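Local coordinates for iron uptake protein A2 (Synechocystis sp., PDB 2VP1) that binds ferric iron in the periplasm and probably passes it to an ABC transporter for import into the cell, at residues A[40-45]-A[296-301]; A[129-134]-A[221-226]. All coordinates share one frame; numbering follows the deposited sequence.

In the fold
Both contacts end at the same iron(III) ion, with their centres about 13 Å apart. Contact 1 brings His43 and Tyr44 to the metal and contact 2 brings Tyr225 and Tyr226; Tyr169, from helix 168-181, is the fifth protein ligand. Ligand atoms from the two contacts are neighbours in the coordination shell: Tyr44 OH stands 2.6 Å from Tyr225 OH, and His43 NE2 lies 2.7 Å from Tyr226 OH. A second join is ionic, a salt bridge of 2.8 Å from Arg129 NH2 in contact 2 to Glu300 OE2 in contact 1. In sequence, 129-134 and 221-226 both fall between 40-45 and 296-301.

Contact 1: residues A[40-45]-A[296-301]; sequences SSRHYN and EGNNEY. With FE (Fe (III) ion), chain C.
Asn298 points its ND2 at one face of the Tyr44 ring, 3.3 Å above the ring plane and close to its centre. The two side chains cross at about a right angle and the amide is tilted 57° from the ring, which brings Asn298 OD1 nearest to the CD1 side, 3.5 Å from that Tyr44 atom. Asn298 can reach across because its CG is anti to the backbone N (chi1 -157°), directing the amide at the aromatic face. ND2 also donates an almost straight hydrogen bond to Glu300 OE1, its modelled length too short to be relied on. Arg42 meets this carboxylate from the opposite direction: its NH2 gives a salt-bridging hydrogen bond of 2.8 Å to the syn lone pair of Glu300 OE1, which lies somewhat out of the guanidinium plane. The grip is single rather than bidentate, since Arg42 NH1 is 3.6 Å from Glu300 OE2 and bonds Ser264 instead, while NE pairs with Asp47. Glu300 OE2 for its part bonds Thr127 as well as Arg129. Arg42 also packs on Tyr44 within its own segment: Tyr44 CE2 sits 3.5 Å above one face of the guanidinium, toward its rim, and Arg42 NE lies in the ring plane at its edge. These contacts limit the rotation of the ring, together with the metal bond. Tyr44 OH binds the iron at 2.0 Å and accepts a hydrogen bond from Arg129; the iron(III), probably seconded by Arg129, would be expected to favour the phenolate. His43 NE2 adds a bond of 2.2 Å to the metal. Ligands carried on a loop just after a strand, at the cleft between two lobes, are characteristic of ferric-binding proteins of the periplasmic binding protein fold.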
loop_
_atom_site.group_PDB
_atom_site.type_symbol
_atom_site.label_atom_id
_atom_site.label_comp_id
_atom_site.label_asym_id
_atom_site.label_seq_id
_atom_site.Cartn_x
_atom_site.Cartn_y
_atom_site.Cartn_z
ATOM N N SER A 40 0.220 -14.398 3.662
ATOM C CA SER A 40 0.334 -13.224 2.803
ATOM C C SER A 40 -0.992 -12.518 2.551
ATOM O O SER A 40 -1.983 -13.155 2.206
ATOM C CB SER A 40 0.991 -13.595 1.471
ATOM O OG SER A 40 1.450 -12.434 0.790
ATOM N N SER A 41 -0.998 -11.202 2.741
ATOM C CA SER A 41 -2.109 -10.379 2.261
ATOM C C SER A 41 -1.770 -9.704 0.926
ATOM O O SER A 41 -2.588 -8.956 0.397
ATOM C CB SER A 41 -2.558 -9.352 3.304
ATOM O OG SER A 41 -1.820 -8.135 3.201
ATOM N N ARG A 42 -0.576 -9.960 0.384
ATOM C CA ARG A 42 -0.248 -9.499 -0.973
ATOM C C ARG A 42 -1.184 -10.126 -2.024
ATOM O O ARG A 42 -1.756 -11.192 -1.798
ATOM C CB ARG A 42 1.225 -9.766 -1.316
ATOM C CG ARG A 42 2.189 -8.747 -0.723
ATOM C CD ARG A 42 3.603 -9.030 -1.131
ATOM N NE ARG A 42 3.863 -8.641 -2.514
ATOM C CZ ARG A 42 4.497 -7.527 -2.881
ATOM N NH1 ARG A 42 4.941 -6.681 -1.963
ATOM N NH2 ARG A 42 4.692 -7.253 -4.168
ATOM N N HIS A 43 -1.344 -9.463 -3.161
ATOM C CA HIS A 43 -2.337 -9.878 -4.156
ATOM C C HIS A 43 -1.846 -9.689 -5.596
ATOM O O HIS A 43 -2.545 -9.116 -6.435
ATOM C CB HIS A 43 -3.642 -9.091 -3.955
ATOM C CG HIS A 43 -3.425 -7.641 -3.645
ATOM N ND1 HIS A 43 -3.577 -7.123 -2.379
ATOM C CD2 HIS A 43 -3.031 -6.608 -4.425
ATOM C CE1 HIS A 43 -3.305 -5.829 -2.393
ATOM N NE2 HIS A 43 -2.972 -5.490 -3.622
ATOM N N TYR A 44 -0.644 -10.166 -5.879
ATOM C CA TYR A 44 -0.044 -9.981 -7.185
ATOM C C TYR A 44 0.378 -11.326 -7.709
ATOM O O TYR A 44 1.225 -11.982 -7.114
ATOM C CB TYR A 44 1.150 -9.032 -7.097
ATOM C CG TYR A 44 0.842 -7.813 -6.281
ATOM C CD1 TYR A 44 0.016 -6.803 -6.788
ATOM C CD2 TYR A 44 1.338 -7.682 -4.982
ATOM C CE1 TYR A 44 -0.294 -5.674 -6.019
ATOM C CE2 TYR A 44 1.031 -6.566 -4.205
ATOM C CZ TYR A 44 0.223 -5.563 -4.735
ATOM O OH TYR A 44 -0.067 -4.455 -3.981
ATOM N N ASN A 45 -0.244 -11.742 -8.808
ATOM C CA ASN A 45 0.067 -13.020 -9.443
ATOM C C ASN A 45 1.543 -13.189 -9.833
ATOM O O ASN A 45 2.059 -14.299 -9.806
ATOM C CB ASN A 45 -0.893 -13.322 -10.605
ATOM C CG ASN A 45 -2.245 -13.877 -10.116
ATOM O OD1 ASN A 45 -2.319 -14.509 -9.065
ATOM N ND2 ASN A 45 -3.306 -13.644 -10.880
ATOM N N GLU A 296 10.791 -3.829 -10.952
ATOM C CA GLU A 296 10.525 -3.943 -12.394
ATOM C C GLU A 296 9.548 -5.073 -12.766
ATOM O O GLU A 296 9.323 -5.360 -13.949
ATOM C CB GLU A 296 11.856 -4.084 -13.162
ATOM C CG GLU A 296 12.826 -2.894 -12.944
ATOM C CD GLU A 296 14.237 -3.123 -13.493
ATOM O OE1 GLU A 296 14.376 -3.702 -14.592
ATOM O OE2 GLU A 296 15.209 -2.707 -12.823
ATOM N N GLY A 297 8.971 -5.713 -11.750
ATOM C CA GLY A 297 7.980 -6.768 -11.947
ATOM C C GLY A 297 6.645 -6.379 -11.342
ATOM O O GLY A 297 5.601 -6.743 -11.866
ATOM N N ASN A 298 6.664 -5.655 -10.227
ATOM C CA ASN A 298 5.416 -5.141 -9.658
ATOM C C ASN A 298 5.388 -3.618 -9.541
ATOM O O ASN A 298 4.421 -3.045 -9.016
ATOM C CB ASN A 298 5.086 -5.798 -8.318
ATOM C CG ASN A 298 3.609 -5.717 -7.986
ATOM O OD1 ASN A 298 2.756 -5.991 -8.833
ATOM N ND2 ASN A 298 3.296 -5.334 -6.752
ATOM N N ASN A 299 6.454 -2.982 -10.032
ATOM C CA ASN A 299 6.523 -1.529 -10.192
ATOM C C ASN A 299 6.381 -0.729 -8.901
ATOM O O ASN A 299 5.961 0.433 -8.926
ATOM C CB ASN A 299 5.484 -1.051 -11.198
ATOM C CG ASN A 299 5.554 -1.796 -12.487
ATOM O OD1 ASN A 299 6.504 -1.628 -13.251
ATOM N ND2 ASN A 299 4.541 -2.625 -12.756
ATOM N N GLU A 300 6.717 -1.356 -7.779
ATOM C CA GLU A 300 6.791 -0.660 -6.514
ATOM C C GLU A 300 8.147 0.053 -6.425
ATOM O O GLU A 300 8.977 -0.106 -7.309
ATOM C CB GLU A 300 6.570 -1.649 -5.371
ATOM C CG GLU A 300 5.176 -2.257 -5.400
ATOM C CD GLU A 300 5.045 -3.485 -4.524
ATOM O OE1 GLU A 300 4.967 -4.602 -5.084
ATOM O OE2 GLU A 300 5.026 -3.346 -3.280
ATOM N N TYR A 301 8.354 0.861 -5.391
ATOM C CA TYR A 301 9.668 1.440 -5.133
ATOM C C TYR A 301 10.482 0.514 -4.223
ATOM O O TYR A 301 10.094 0.305 -3.068
ATOM C CB TYR A 301 9.552 2.786 -4.438
ATOM C CG TYR A 301 8.860 3.856 -5.221
ATOM C CD1 TYR A 301 7.471 4.027 -5.123
ATOM C CD2 TYR A 301 9.587 4.732 -6.036
ATOM C CE1 TYR A 301 6.827 5.031 -5.823
ATOM C CE2 TYR A 301 8.956 5.739 -6.736
ATOM C CZ TYR A 301 7.571 5.882 -6.629
ATOM O OH TYR A 301 6.924 6.868 -7.330
HETATM FE FE FE C . -1.893 -3.668 -4.041
#

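Contact 2: residues A[129-134]-A[221-226]; sequences RARVLY and IANSYY. With FE (Fe (III) ion), chain C.
Arg129 turns one guanidinium face to Tyr225, whose CE2 stands 3.3 Å above that plane, over its centre; guanidinium and ring planes are 43° apart. Arg129 folds back to do this, with CG between the backbone N and carbonyl carbon (chi1 57°) and further bends at chi2 and chi3, and its NH2 continues to Tyr44 OH and Glu300. Asn223 ND2 donates in its own amide plane to Tyr225 OH over 3.1 Å, a nearly straight bond that steadies the oxygen held by the iron at 2.0 Å. At the other end of the amide, Asn223 OD1 takes Arg131 NH1 at 2.8 Å; OD1 lies in the guanidinium plane, but the donor stands above the carbonyl plane, off the lone pairs. Arg131 starts with CG anti to the backbone N (chi1 -158°), and a bend at chi2 turns its end back to Asn223. Asp205 forms a salt bridge with the same NH1, and Asn170 accepts from NH2. The backbone is an antiparallel ladder between strands 124-136 and 219-223 in the two-lobed periplasmic binding protein fold; the long strand 124-136 also pairs with 245-248, 261-268 and 301-302. Where strand 219-223 turns into helix 224-232, Ser224 OG accepts from Ala130 N at 3.2 Å and Ser224 N donates to Ala130 O. On the face shared with Arg131, Leu133 CD2 packs side by side on Ile221 CG1. Tyr134 gives its OH to Asn223 O at 2.7 Å. Tyr226, whose OH binds the iron at 2.1 Å, turns one ring face to Tyr225 CE1.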
loop_
_atom_site.group_PDB
_atom_site.type_symbol
_atom_site.label_atom_id
_atom_site.label_comp_id
_atom_site.label_asym_id
_atom_site.label_seq_id
_atom_site.Cartn_x
_atom_site.Cartn_y
_atom_site.Cartn_z
ATOM N N ARG A 129 5.243 2.402 -1.596
ATOM C CA ARG A 129 4.206 2.649 -2.601
ATOM C C ARG A 129 3.447 3.894 -2.233
ATOM O O ARG A 129 3.206 4.151 -1.048
ATOM C CB ARG A 129 3.240 1.459 -2.767
ATOM C CG ARG A 129 2.514 1.005 -1.508
ATOM C CD ARG A 129 3.155 -0.227 -0.848
ATOM N NE ARG A 129 3.172 -1.422 -1.703
ATOM C CZ ARG A 129 2.102 -2.126 -2.075
ATOM N NH1 ARG A 129 0.881 -1.770 -1.698
ATOM N NH2 ARG A 129 2.243 -3.193 -2.850
ATOM N N ALA A 130 3.077 4.647 -3.264
ATOM C CA ALA A 130 2.424 5.938 -3.097
ATOM C C ALA A 130 0.935 5.882 -3.478
ATOM O O ALA A 130 0.567 5.445 -4.585
ATOM C CB ALA A 130 3.164 7.010 -3.906
ATOM N N ARG A 131 0.082 6.304 -2.543
ATOM C CA ARG A 131 -1.355 6.434 -2.802
ATOM C C ARG A 131 -1.559 7.732 -3.570
ATOM O O ARG A 131 -1.603 8.829 -2.989
ATOM C CB ARG A 131 -2.159 6.431 -1.496
ATOM C CG ARG A 131 -3.606 6.047 -1.665
ATOM C CD ARG A 131 -3.933 4.724 -0.973
ATOM N NE ARG A 131 -5.327 4.338 -1.173
ATOM C CZ ARG A 131 -5.720 3.499 -2.125
ATOM N NH1 ARG A 131 -4.812 2.940 -2.920
ATOM N NH2 ARG A 131 -7.007 3.194 -2.274
ATOM N N VAL A 132 -1.652 7.609 -4.888
ATOM C CA VAL A 132 -1.670 8.794 -5.759
ATOM C C VAL A 132 -3.081 9.139 -6.226
ATOM O O VAL A 132 -4.056 8.497 -5.820
ATOM C CB VAL A 132 -0.702 8.632 -6.967
ATOM C CG1 VAL A 132 0.719 8.426 -6.478
ATOM C CG2 VAL A 132 -1.137 7.464 -7.843
ATOM N N LEU A 133 -3.176 10.164 -7.069
ATOM C CA LEU A 133 -4.422 10.486 -7.744
ATOM C C LEU A 133 -4.328 10.134 -9.212
ATOM O O LEU A 133 -3.282 10.327 -9.828
ATOM C CB LEU A 133 -4.732 11.965 -7.605
ATOM C CG LEU A 133 -5.016 12.508 -6.211
ATOM C CD1 LEU A 133 -5.658 13.875 -6.370
ATOM C CD2 LEU A 133 -5.915 11.555 -5.399
ATOM N N TYR A 134 -5.415 9.613 -9.769
ATOM C CA TYR A 134 -5.540 9.449 -11.227
ATOM C C TYR A 134 -6.679 10.309 -11.736
ATOM O O TYR A 134 -7.648 10.528 -11.006
ATOM C CB TYR A 134 -5.724 7.976 -11.616
ATOM C CG TYR A 134 -4.551 7.134 -11.166
ATOM C CD1 TYR A 134 -4.572 6.464 -9.937
ATOM C CD2 TYR A 134 -3.387 7.051 -11.941
ATOM C CE1 TYR A 134 -3.475 5.722 -9.510
ATOM C CE2 TYR A 134 -2.283 6.305 -11.513
ATOM C CZ TYR A 134 -2.337 5.648 -10.304
ATOM O OH TYR A 134 -1.259 4.904 -9.895
ATOM N N ILE A 221 -8.543 7.927 -6.329
ATOM C CA ILE A 221 -7.439 7.727 -5.393
ATOM C C ILE A 221 -7.034 6.261 -5.503
ATOM O O ILE A 221 -7.866 5.385 -5.282
ATOM C CB ILE A 221 -7.860 8.064 -3.939
ATOM C CG1 ILE A 221 -8.473 9.457 -3.872
ATOM C CG2 ILE A 221 -6.687 7.976 -2.967
ATOM C CD1 ILE A 221 -9.100 9.767 -2.538
ATOM N N ALA A 222 -5.781 6.002 -5.892
ATOM C CA ALA A 222 -5.229 4.627 -5.985
ATOM C C ALA A 222 -3.704 4.600 -5.944
ATOM O O ALA A 222 -3.056 5.634 -6.044
ATOM C CB ALA A 222 -5.739 3.912 -7.228
ATOM N N ASN A 223 -3.136 3.409 -5.799
ATOM C CA ASN A 223 -1.690 3.254 -5.630
ATOM C C ASN A 223 -0.932 3.396 -6.943
ATOM O O ASN A 223 -1.443 3.018 -8.010
ATOM C CB ASN A 223 -1.353 1.919 -4.975
ATOM C CG ASN A 223 -1.689 1.885 -3.492
ATOM O OD1 ASN A 223 -2.004 2.911 -2.874
ATOM N ND2 ASN A 223 -1.610 0.693 -2.904
ATOM N N SER A 224 0.285 3.932 -6.838
ATOM C CA SER A 224 1.133 4.238 -7.987
ATOM C C SER A 224 1.420 3.062 -8.893
ATOM O O SER A 224 1.296 3.185 -10.105
ATOM C CB SER A 224 2.466 4.850 -7.532
ATOM O OG SER A 224 3.057 4.117 -6.464
ATOM N N TYR A 225 1.794 1.925 -8.311
ATOM C CA TYR A 225 2.320 0.787 -9.077
ATOM C C TYR A 225 1.274 0.112 -9.994
ATOM O O TYR A 225 1.634 -0.591 -10.933
ATOM C CB TYR A 225 2.950 -0.245 -8.121
ATOM C CG TYR A 225 1.970 -0.707 -7.064
ATOM C CD1 TYR A 225 1.068 -1.731 -7.339
ATOM C CD2 TYR A 225 1.905 -0.082 -5.813
ATOM C CE1 TYR A 225 0.146 -2.133 -6.404
ATOM C CE2 TYR A 225 0.976 -0.493 -4.852
ATOM C CZ TYR A 225 0.095 -1.518 -5.160
ATOM O OH TYR A 225 -0.845 -1.948 -4.256
ATOM N N TYR A 226 -0.009 0.303 -9.703
ATOM C CA TYR A 226 -1.078 -0.266 -10.510
ATOM C C TYR A 226 -1.091 0.362 -11.882
ATOM O O TYR A 226 -1.362 -0.324 -12.873
ATOM C CB TYR A 226 -2.449 -0.072 -9.841
ATOM C CG TYR A 226 -2.724 -0.978 -8.650
ATOM C CD1 TYR A 226 -2.753 -2.368 -8.792
ATOM C CD2 TYR A 226 -2.962 -0.445 -7.384
ATOM C CE1 TYR A 226 -3.004 -3.198 -7.710
ATOM C CE2 TYR A 226 -3.208 -1.272 -6.285
ATOM C CZ TYR A 226 -3.232 -2.648 -6.459
ATOM O OH TYR A 226 -3.490 -3.480 -5.380
HETATM FE FE FE C . -1.893 -3.668 -4.041
#